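Local coordinates for protein PfVFT1 (Plasmodium falciparum, PDB 5JKQ) that probably binds a small solute in the cleft between its two lobes, in the manner of Venus flytrap-type solute-binding proteins, at residues A22-L27 / Y108-T113; E31-L36 / P104-I109; N179-L184 / H248-I253. The protein carries 3 engineered substitutions. One frame throughout, in Å; residues are numbered along the deposited sequence.

Interaction 1. Residues A22-L27 / Y108-T113; sequences AAVKEL and YIIWET
Leu27 and Thr113 bury the most surface where helix 14-29 passes over helix 102-118. The local axes come within 8.9 Å and cross at 104°, so the contact is compact, with Ala23 and Ile110 as the nearest backbone pair (CA to CA 5.8 Å).

Leu27 divides its two methyls between partners on helix 102-118. CD1 reaches Ile110, the two side chains crossing at about a right angle with CD1 3.6 Å from Ile110 CG1; the same methyl also meets CG1 and CD1 of Ile109. CD2 goes to Thr113 instead and lies 3.3 Å from Thr113 OG1. That hydroxyl is turned back to its own helix: OG1 stands beside the backbone N (chi1 -57°) and donates to Ile109 O over 2.7 Å. Ile109 O thus accepts from both the amide and the hydroxyl of Thr113.

The same torsion sets Thr113 CG2 anti to its backbone N, where it touches Ala23 CB and approaches Glu26 OE2 to 3.4 Å. Ala23 CB points at helix 102-118 and rests on the backbone, 3.7 Å from Ile110 O. Val24 lies side by side with Ile110, both pointing the same way, and their methyls CG2 and CD1 meet.

At the partly exposed margin Glu26 extends past Thr113, and a water donates to both Glu26 OE2 (2.7 Å) and Thr113 O. Leu56, from the loop region beyond, also touches Glu26 and Thr113.

No direct hydrogen bond joins the two helices. Their cohesion is therefore mainly apolar packing around Leu27, Ala23 and Ile110; threonine spends its hydroxyl within its own helix and offers its methyl across, and the one polar link identified between the segments runs through a water.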
loop_
_atom_site.group_PDB
_atom_site.type_symbol
_atom_site.label_atom_id
_atom_site.label_comp_id
_atom_site.label_asym_id
_atom_site.label_seq_id
_atom_site.Cartn_x
_atom_site.Cartn_y
_atom_site.Cartn_z
ATOM N N ALA A 22 11.635 -11.945 -0.642
ATOM C CA ALA A 22 11.771 -13.295 -1.165
ATOM C C ALA A 22 10.506 -14.106 -0.909
ATOM O O ALA A 22 10.105 -14.928 -1.735
ATOM C CB ALA A 22 12.970 -13.977 -0.547
ATOM N N ALA A 23 9.879 -13.873 0.238
ATOM C CA ALA A 23 8.655 -14.577 0.585
ATOM C C ALA A 23 7.524 -14.149 -0.344
ATOM O O ALA A 23 6.774 -14.985 -0.847
ATOM C CB ALA A 23 8.288 -14.322 2.030
ATOM N N VAL A 24 7.415 -12.843 -0.570
ATOM C CA VAL A 24 6.420 -12.301 -1.490
ATOM C C VAL A 24 6.596 -12.915 -2.876
ATOM O O VAL A 24 5.620 -13.283 -3.529
ATOM C CB VAL A 24 6.518 -10.763 -1.580
ATOM C CG1 VAL A 24 5.605 -10.211 -2.671
ATOM C CG2 VAL A 24 6.165 -10.138 -0.241
ATOM N N LYS A 25 7.848 -13.029 -3.312
ATOM C CA LYS A 25 8.160 -13.628 -4.602
ATOM C C LYS A 25 7.632 -15.057 -4.662
ATOM O O LYS A 25 7.029 -15.468 -5.655
ATOM C CB LYS A 25 9.667 -13.605 -4.852
ATOM C CG LYS A 25 10.085 -14.206 -6.184
ATOM C CD LYS A 25 11.574 -14.028 -6.424
ATOM C CE LYS A 25 12.000 -14.626 -7.752
ATOM N NZ LYS A 25 13.435 -14.363 -8.032
ATOM N N GLU A 26 7.848 -15.805 -3.586
ATOM C CA GLU A 26 7.373 -17.180 -3.510
ATOM C C GLU A 26 5.847 -17.226 -3.484
ATOM O O GLU A 26 5.236 -18.097 -4.105
ATOM C CB GLU A 26 7.949 -17.880 -2.278
ATOM C CG GLU A 26 7.416 -19.284 -2.071
ATOM C CD GLU A 26 8.368 -20.166 -1.289
ATOM O OE1 GLU A 26 9.526 -20.330 -1.729
ATOM O OE2 GLU A 26 7.958 -20.697 -0.237
ATOM N N LEU A 27 5.237 -16.285 -2.767
ATOM C CA LEU A 27 3.782 -16.228 -2.659
ATOM C C LEU A 27 3.134 -15.904 -4.004
ATOM O O LEU A 27 1.963 -16.210 -4.229
ATOM C CB LEU A 27 3.360 -15.194 -1.613
ATOM C CG LEU A 27 3.522 -15.625 -0.152
ATOM C CD1 LEU A 27 3.227 -14.464 0.777
ATOM C CD2 LEU A 27 2.616 -16.805 0.184
ATOM N N TYR A 108 0.223 -12.581 7.444
ATOM C CA TYR A 108 0.313 -13.927 8.002
ATOM C C TYR A 108 0.989 -14.890 7.030
ATOM O O TYR A 108 1.906 -15.616 7.411
ATOM C CB TYR A 108 -1.078 -14.460 8.368
ATOM C CG TYR A 108 -1.764 -13.717 9.495
ATOM C CD1 TYR A 108 -1.037 -13.190 10.555
ATOM C CD2 TYR A 108 -3.141 -13.546 9.498
ATOM C CE1 TYR A 108 -1.663 -12.512 11.584
ATOM C CE2 TYR A 108 -3.776 -12.868 10.522
ATOM C CZ TYR A 108 -3.032 -12.354 11.561
ATOM O OH TYR A 108 -3.661 -11.680 12.583
ATOM N N ILE A 109 0.541 -14.903 5.778
ATOM C CA ILE A 109 1.084 -15.850 4.810
ATOM C C ILE A 109 2.530 -15.500 4.446
ATOM O O ILE A 109 3.313 -16.383 4.097
ATOM C CB ILE A 109 0.226 -15.919 3.525
ATOM C CG1 ILE A 109 0.111 -14.538 2.870
ATOM C CG2 ILE A 109 -1.148 -16.495 3.853
ATOM C CD1 ILE A 109 -0.549 -14.558 1.510
ATOM N N ILE A 110 2.887 -14.223 4.537
ATOM C CA ILE A 110 4.264 -13.815 4.271
ATOM C C ILE A 110 5.182 -14.434 5.316
ATOM O O ILE A 110 6.226 -14.988 4.977
ATOM C CB ILE A 110 4.415 -12.275 4.257
ATOM C CG1 ILE A 110 3.883 -11.719 2.935
ATOM C CG2 ILE A 110 5.887 -11.853 4.430
ATOM C CD1 ILE A 110 3.802 -10.202 2.878
ATOM N N TRP A 111 4.779 -14.355 6.582
ATOM C CA TRP A 111 5.601 -14.864 7.674
ATOM C C TRP A 111 5.451 -16.371 7.860
ATOM O O TRP A 111 6.335 -17.019 8.418
ATOM C CB TRP A 111 5.270 -14.128 8.973
ATOM C CG TRP A 111 5.977 -12.813 9.047
ATOM C CD1 TRP A 111 5.437 -11.576 8.849
ATOM C CD2 TRP A 111 7.370 -12.607 9.305
ATOM N NE1 TRP A 111 6.407 -10.610 8.980
ATOM C CE2 TRP A 111 7.602 -11.219 9.260
ATOM C CE3 TRP A 111 8.442 -13.462 9.577
ATOM C CZ2 TRP A 111 8.863 -10.666 9.477
ATOM C CZ3 TRP A 111 9.693 -12.911 9.792
ATOM C CH2 TRP A 111 9.892 -11.527 9.741
ATOM N N GLU A 112 4.340 -16.929 7.388
ATOM C CA GLU A 112 4.201 -18.380 7.322
ATOM C C GLU A 112 5.212 -18.932 6.324
ATOM O O GLU A 112 5.845 -19.960 6.565
ATOM C CB GLU A 112 2.778 -18.780 6.924
ATOM C CG GLU A 112 1.768 -18.683 8.062
ATOM C CD GLU A 112 0.326 -18.781 7.591
ATOM O OE1 GLU A 112 0.098 -19.080 6.399
ATOM O OE2 GLU A 112 -0.583 -18.556 8.419
ATOM N N THR A 113 5.360 -18.228 5.205
ATOM C CA THR A 113 6.308 -18.603 4.166
ATOM C C THR A 113 7.741 -18.439 4.669
ATOM O O THR A 113 8.594 -19.295 4.431
ATOM C CB THR A 113 6.104 -17.753 2.892
ATOM O OG1 THR A 113 4.754 -17.892 2.430
ATOM C CG2 THR A 113 7.059 -18.182 1.786
HETATM O O HOH W 1 8.920 -21.173 2.226
#

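Interaction 2. Residues E31-L36 / P104-I109; sequences EELIDL and PDVMYI
Leu36 packs on helix 102-118 against Asp105, Val106 and Ile109 and buries the most surface in this contact. Its CG is anti to the backbone N (chi1 176°), and the two methyls beyond it take different partners. CD1 lies 3.6 Å from Asp105 CB and also borders OD2; CD2 sits 3.6 Å from the backbone N of Val106, meets Val106 CG2, and is 3.7 Å from Ile109 CD1. Against both Asp105 and Val106 the leucine runs obliquely.

Ile109 answers from the other helix. Its CB is directed at helix 32-39, and its CD1 touches Leu36 while standing 4.3 Å from Leu33 CD1. Leu33 starts out beside the contact, but its CD1 turns in to Val106 CG2 as well, a looser approach than that of Leu36.

Asp105 gives the leucine its CB and, more distantly, OD2 of its carboxylate, which accepts a hydrogen bond from His40 NE2. OD2 thus has a polar partner although it lies beside an apolar methyl. No hydrogen bond crosses between the segments.

The short axes are 10.7 Å apart at 161°, so this is nearly antiparallel helix packing. Helix 102-118 connects the parallel strands 77-83 and 126-132, a beta-alpha-beta crossover; Met107 and Tyr108 touch strand 126-132, and helix 32-39 covers another side of the connecting helix, an arrangement consistent with one lobe of a bi-lobed binding-protein fold.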
loop_
_atom_site.group_PDB
_atom_site.type_symbol
_atom_site.label_atom_id
_atom_site.label_comp_id
_atom_site.label_asym_id
_atom_site.label_seq_id
_atom_site.Cartn_x
_atom_site.Cartn_y
_atom_site.Cartn_z
ATOM N N GLU A 31 0.929 -18.944 -6.192
ATOM C CA GLU A 31 -0.458 -18.513 -6.388
ATOM C C GLU A 31 -1.208 -18.189 -5.090
ATOM O O GLU A 31 -2.377 -17.810 -5.137
ATOM C CB GLU A 31 -1.246 -19.586 -7.155
ATOM C CG GLU A 31 -0.547 -20.133 -8.392
ATOM C CD GLU A 31 -1.303 -21.294 -9.019
ATOM O OE1 GLU A 31 -2.519 -21.424 -8.759
ATOM O OE2 GLU A 31 -0.682 -22.081 -9.766
ATOM N N GLU A 32 -0.556 -18.334 -3.940
ATOM C CA GLU A 32 -1.229 -18.110 -2.661
ATOM C C GLU A 32 -1.711 -16.671 -2.500
ATOM O O GLU A 32 -2.800 -16.431 -1.976
ATOM C CB GLU A 32 -0.310 -18.470 -1.492
ATOM C CG GLU A 32 -0.239 -19.958 -1.193
ATOM C CD GLU A 32 0.619 -20.274 0.019
ATOM O OE1 GLU A 32 0.661 -19.448 0.955
ATOM O OE2 GLU A 32 1.252 -21.350 0.033
ATOM N N LEU A 33 -0.903 -15.716 -2.947
ATOM C CA LEU A 33 -1.225 -14.307 -2.747
ATOM C C LEU A 33 -2.433 -13.892 -3.580
ATOM O O LEU A 33 -3.298 -13.158 -3.104
ATOM C CB LEU A 33 -0.022 -13.423 -3.084
ATOM C CG LEU A 33 -0.209 -11.913 -2.902
ATOM C CD1 LEU A 33 -0.808 -11.572 -1.545
ATOM C CD2 LEU A 33 1.122 -11.201 -3.077
ATOM N N ILE A 34 -2.497 -14.370 -4.818
ATOM C CA ILE A 34 -3.616 -14.050 -5.699
ATOM C C ILE A 34 -4.856 -14.843 -5.285
ATOM O O ILE A 34 -5.983 -14.372 -5.439
ATOM C CB ILE A 34 -3.273 -14.336 -7.176
ATOM C CG1 ILE A 34 -1.985 -13.601 -7.561
ATOM C CG2 ILE A 34 -4.428 -13.907 -8.085
ATOM C CD1 ILE A 34 -1.502 -13.862 -8.976
ATOM N N ASP A 35 -4.646 -16.044 -4.754
ATOM C CA ASP A 35 -5.744 -16.837 -4.211
ATOM C C ASP A 35 -6.391 -16.109 -3.039
ATOM O O ASP A 35 -7.614 -16.106 -2.895
ATOM C CB ASP A 35 -5.246 -18.213 -3.767
ATOM C CG ASP A 35 -5.041 -19.164 -4.930
ATOM O OD1 ASP A 35 -5.092 -18.709 -6.092
ATOM O OD2 ASP A 35 -4.820 -20.368 -4.680
ATOM N N LEU A 36 -5.559 -15.488 -2.208
ATOM C CA LEU A 36 -6.032 -14.748 -1.045
ATOM C C LEU A 36 -6.788 -13.490 -1.459
ATOM O O LEU A 36 -7.732 -13.072 -0.788
ATOM C CB LEU A 36 -4.856 -14.376 -0.142
ATOM C CG LEU A 36 -5.188 -13.522 1.080
ATOM C CD1 LEU A 36 -6.037 -14.307 2.068
ATOM C CD2 LEU A 36 -3.910 -13.014 1.731
ATOM N N PRO A 104 -4.283 -8.235 7.135
ATOM C CA PRO A 104 -3.715 -9.142 8.139
ATOM C C PRO A 104 -3.365 -10.509 7.555
ATOM O O PRO A 104 -2.297 -11.044 7.857
ATOM C CB PRO A 104 -4.834 -9.261 9.178
ATOM C CG PRO A 104 -5.577 -7.994 9.063
ATOM C CD PRO A 104 -5.539 -7.624 7.605
ATOM N N ASP A 105 -4.251 -11.062 6.728
ATOM C CA ASP A 105 -4.009 -12.362 6.109
ATOM C C ASP A 105 -2.781 -12.336 5.206
ATOM O O ASP A 105 -2.071 -13.335 5.097
ATOM C CB ASP A 105 -5.226 -12.818 5.295
ATOM C CG ASP A 105 -6.282 -13.508 6.142
ATOM O OD1 ASP A 105 -5.984 -13.901 7.290
ATOM O OD2 ASP A 105 -7.415 -13.668 5.644
ATOM N N VAL A 106 -2.540 -11.202 4.554
ATOM C CA VAL A 106 -1.348 -11.032 3.727
ATOM C C VAL A 106 -0.090 -11.149 4.582
ATOM O O VAL A 106 0.860 -11.841 4.213
ATOM C CB VAL A 106 -1.352 -9.664 2.993
ATOM C CG1 VAL A 106 0.024 -9.342 2.389
ATOM C CG2 VAL A 106 -2.422 -9.645 1.912
HETATM N N MSE A 107 -0.086 -10.474 5.727
HETATM C CA MSE A 107 1.085 -10.473 6.594
HETATM C C MSE A 107 1.311 -11.859 7.191
HETATM O O MSE A 107 2.452 -12.266 7.412
HETATM C CB MSE A 107 0.940 -9.435 7.709
HETATM C CG MSE A 107 2.185 -9.288 8.575
HETATM SE SE MSE A 107 3.736 -8.645 7.576
HETATM C CE MSE A 107 3.393 -6.734 7.733
ATOM N N TYR A 108 0.223 -12.581 7.444
ATOM C CA TYR A 108 0.313 -13.927 8.002
ATOM C C TYR A 108 0.989 -14.890 7.030
ATOM O O TYR A 108 1.906 -15.616 7.411
ATOM C CB TYR A 108 -1.078 -14.460 8.368
ATOM C CG TYR A 108 -1.764 -13.717 9.495
ATOM C CD1 TYR A 108 -1.037 -13.190 10.555
ATOM C CD2 TYR A 108 -3.141 -13.546 9.498
ATOM C CE1 TYR A 108 -1.663 -12.512 11.584
ATOM C CE2 TYR A 108 -3.776 -12.868 10.522
ATOM C CZ TYR A 108 -3.032 -12.354 11.561
ATOM O OH TYR A 108 -3.661 -11.680 12.583
ATOM N N ILE A 109 0.541 -14.903 5.778
ATOM C CA ILE A 109 1.084 -15.850 4.810
ATOM C C ILE A 109 2.530 -15.500 4.446
ATOM O O ILE A 109 3.313 -16.383 4.097
ATOM C CB ILE A 109 0.226 -15.919 3.525
ATOM C CG1 ILE A 109 0.111 -14.538 2.870
ATOM C CG2 ILE A 109 -1.148 -16.495 3.853
ATOM C CD1 ILE A 109 -0.549 -14.558 1.510
#

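Interaction 3. Residues N179-L184 / H248-I253; sequences NKIMIL and HIIGVI
Lys180 pairs with Ile253 and Met182 with Gly251 through two rings of backbone hydrogen bonds, the evidence that strands 175-184 and 250-253 run antiparallel (157° between the short axes). Ile181 and Val252 form the non-hydrogen-bonded pair in between. The Met182-Gly251 ring is regular, both bonds measuring 2.8 Å from amide N to carbonyl O, nearly straight and in the carbonyl planes. At Lys180 the ring is less even: Lys180 N to Ile253 O is short, 2.7 Å, yet bent to 140° at the hydrogen, whereas Ile253 N to Lys180 O is nearly straight.

Weaker CA-H...O contacts fill in the ladder. Val252 CA lies 3.4 Å from Lys180 O, and similar approaches join Ile181 CA to Gly251 O and Ile250 CA to Met182 O.

Among the apolar contacts, Ile250 touches two isoleucines of the other strand: its CD1 meets Ile181 CG2 at 3.8 Å, and its CG2 meets Ile183 CD1 at 3.7 Å, each pair crossing obliquely. Leu218 of helix 212-222 touches both Ile250 and Val252. On the face that carries Lys180 and Ile253, opposite that of Ile181 and Val252, the selenomethionine Met182 packs on the backbone of Gly251. Its CG, between backbone N and carbonyl carbon (chi1 58°), comes 3.3 Å from Gly251 O and 3.8 Å from Gly251 CA. Tyr236 of helix 236-244 touches both Met182 and Ile253.

Asn179 takes its polar partners from outside the pair, ND2 bonding to Leu272 O and OD1 to Asn214 ND2.

Strand 265-281 bonds to the far edge of 175-184, and 206-209 runs parallel to 250-253. The contact is therefore interior to a mixed sheet packed between helices, an alpha/beta arrangement consistent with a lobe of the Venus flytrap fold.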
loop_
_atom_site.group_PDB
_atom_site.type_symbol
_atom_site.label_atom_id
_atom_site.label_comp_id
_atom_site.label_asym_id
_atom_site.label_seq_id
_atom_site.Cartn_x
_atom_site.Cartn_y
_atom_site.Cartn_z
ATOM N N ASN A 179 -6.757 3.548 -9.729
ATOM C CA ASN A 179 -7.626 4.707 -9.573
ATOM C C ASN A 179 -8.517 4.891 -10.795
ATOM O O ASN A 179 -8.031 5.126 -11.901
ATOM C CB ASN A 179 -6.792 5.966 -9.331
ATOM C CG ASN A 179 -6.007 5.901 -8.041
ATOM O OD1 ASN A 179 -6.478 6.339 -6.995
ATOM N ND2 ASN A 179 -4.805 5.343 -8.107
ATOM N N LYS A 180 -9.824 4.774 -10.589
ATOM C CA LYS A 180 -10.778 4.921 -11.677
ATOM C C LYS A 180 -11.207 6.377 -11.812
ATOM O O LYS A 180 -11.156 7.144 -10.850
ATOM C CB LYS A 180 -11.990 4.017 -11.450
ATOM C CG LYS A 180 -11.612 2.564 -11.204
ATOM C CD LYS A 180 -12.836 1.677 -11.103
ATOM C CE LYS A 180 -12.460 0.253 -10.727
ATOM N NZ LYS A 180 -11.516 -0.362 -11.701
ATOM N N ILE A 181 -11.609 6.748 -13.021
ATOM C CA ILE A 181 -12.027 8.112 -13.315
ATOM C C ILE A 181 -13.452 8.092 -13.844
ATOM O O ILE A 181 -13.717 7.497 -14.887
ATOM C CB ILE A 181 -11.094 8.784 -14.351
ATOM C CG1 ILE A 181 -9.664 8.844 -13.809
ATOM C CG2 ILE A 181 -11.587 10.191 -14.696
ATOM C CD1 ILE A 181 -8.631 9.269 -14.831
HETATM N N MSE A 182 -14.368 8.727 -13.121
HETATM C CA MSE A 182 -15.733 8.853 -13.607
HETATM C C MSE A 182 -15.968 10.252 -14.165
HETATM O O MSE A 182 -15.517 11.252 -13.602
HETATM C CB MSE A 182 -16.747 8.520 -12.511
HETATM C CG MSE A 182 -16.677 9.341 -11.249
HETATM SE SE MSE A 182 -18.179 8.847 -10.090
HETATM C CE MSE A 182 -19.622 9.626 -11.136
ATOM N N ILE A 183 -16.668 10.302 -15.293
ATOM C CA ILE A 183 -16.858 11.536 -16.042
ATOM C C ILE A 183 -18.152 11.461 -16.847
ATOM O O ILE A 183 -18.609 10.374 -17.201
ATOM C CB ILE A 183 -15.656 11.800 -16.987
ATOM C CG1 ILE A 183 -15.805 13.148 -17.701
ATOM C CG2 ILE A 183 -15.505 10.655 -17.991
ATOM C CD1 ILE A 183 -14.570 13.574 -18.483
ATOM N N LEU A 184 -18.747 12.616 -17.123
ATOM C CA LEU A 184 -19.954 12.675 -17.938
ATOM C C LEU A 184 -19.647 12.252 -19.372
ATOM O O LEU A 184 -18.657 12.690 -19.956
ATOM C CB LEU A 184 -20.542 14.085 -17.916
ATOM C CG LEU A 184 -21.053 14.559 -16.555
ATOM C CD1 LEU A 184 -21.211 16.070 -16.534
ATOM C CD2 LEU A 184 -22.372 13.878 -16.223
ATOM N N HIS A 248 -17.342 19.563 -10.864
ATOM C CA HIS A 248 -16.014 18.990 -11.068
ATOM C C HIS A 248 -15.997 18.150 -12.341
ATOM O O HIS A 248 -16.882 17.320 -12.555
ATOM C CB HIS A 248 -15.606 18.141 -9.862
ATOM C CG HIS A 248 -15.529 18.911 -8.580
ATOM N ND1 HIS A 248 -16.619 19.552 -8.031
ATOM C CD2 HIS A 248 -14.493 19.146 -7.741
ATOM C CE1 HIS A 248 -16.258 20.145 -6.907
ATOM N NE2 HIS A 248 -14.973 19.913 -6.708
ATOM N N ILE A 249 -14.989 18.367 -13.180
ATOM C CA ILE A 249 -14.939 17.743 -14.498
ATOM C C ILE A 249 -14.855 16.219 -14.413
ATOM O O ILE A 249 -15.418 15.517 -15.253
ATOM C CB ILE A 249 -13.742 18.279 -15.323
ATOM C CG1 ILE A 249 -13.799 17.766 -16.768
ATOM C CG2 ILE A 249 -12.408 17.915 -14.663
ATOM C CD1 ILE A 249 -14.995 18.277 -17.567
ATOM N N ILE A 250 -14.155 15.713 -13.401
ATOM C CA ILE A 250 -14.065 14.272 -13.182
ATOM C C ILE A 250 -14.120 13.935 -11.701
ATOM O O ILE A 250 -13.927 14.797 -10.841
ATOM C CB ILE A 250 -12.765 13.669 -13.776
ATOM C CG1 ILE A 250 -11.522 14.241 -13.081
ATOM C CG2 ILE A 250 -12.707 13.906 -15.277
ATOM C CD1 ILE A 250 -10.253 13.475 -13.379
ATOM N N GLY A 251 -14.387 12.665 -11.424
ATOM C CA GLY A 251 -14.326 12.128 -10.080
ATOM C C GLY A 251 -13.337 10.979 -10.057
ATOM O O GLY A 251 -13.435 10.056 -10.866
ATOM N N VAL A 252 -12.374 11.049 -9.143
ATOM C CA VAL A 252 -11.370 10.001 -8.996
ATOM C C VAL A 252 -11.726 9.120 -7.807
ATOM O O VAL A 252 -11.935 9.613 -6.698
ATOM C CB VAL A 252 -9.957 10.579 -8.795
ATOM C CG1 VAL A 252 -8.915 9.475 -8.912
ATOM C CG2 VAL A 252 -9.677 11.684 -9.807
ATOM N N ILE A 253 -11.788 7.814 -8.042
ATOM C CA ILE A 253 -12.224 6.882 -7.014
ATOM C C ILE A 253 -11.714 5.472 -7.313
ATOM O O ILE A 253 -11.548 5.096 -8.472
ATOM C CB ILE A 253 -13.767 6.896 -6.890
ATOM C CG1 ILE A 253 -14.211 6.194 -5.606
ATOM C CG2 ILE A 253 -14.427 6.286 -8.134
ATOM C CD1 ILE A 253 -15.577 6.636 -5.127
#

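Overall arrangement
Interactions 1 and 2 share helix 102-118: their centres lie about 8 Å apart, and both use Ile109. The consecutive helices 14-29 and 32-39 supply the other sides, one crossing steeply and one nearly antiparallel, and a probable backbone hydrogen bond from Leu33 to Leu27 joins them. Interaction 1 is the more buried; interaction 2 is only partly so. Neither has a direct hydrogen bond between its segments. Interaction 3 lies about 36 Å from interaction 1 between centres, on the opposite side of the chain's centre, and is also buried, but backbone hydrogen bonds hold it. Helix packing thus contrasts with strand pairing in separate regions of a bi-lobed protein.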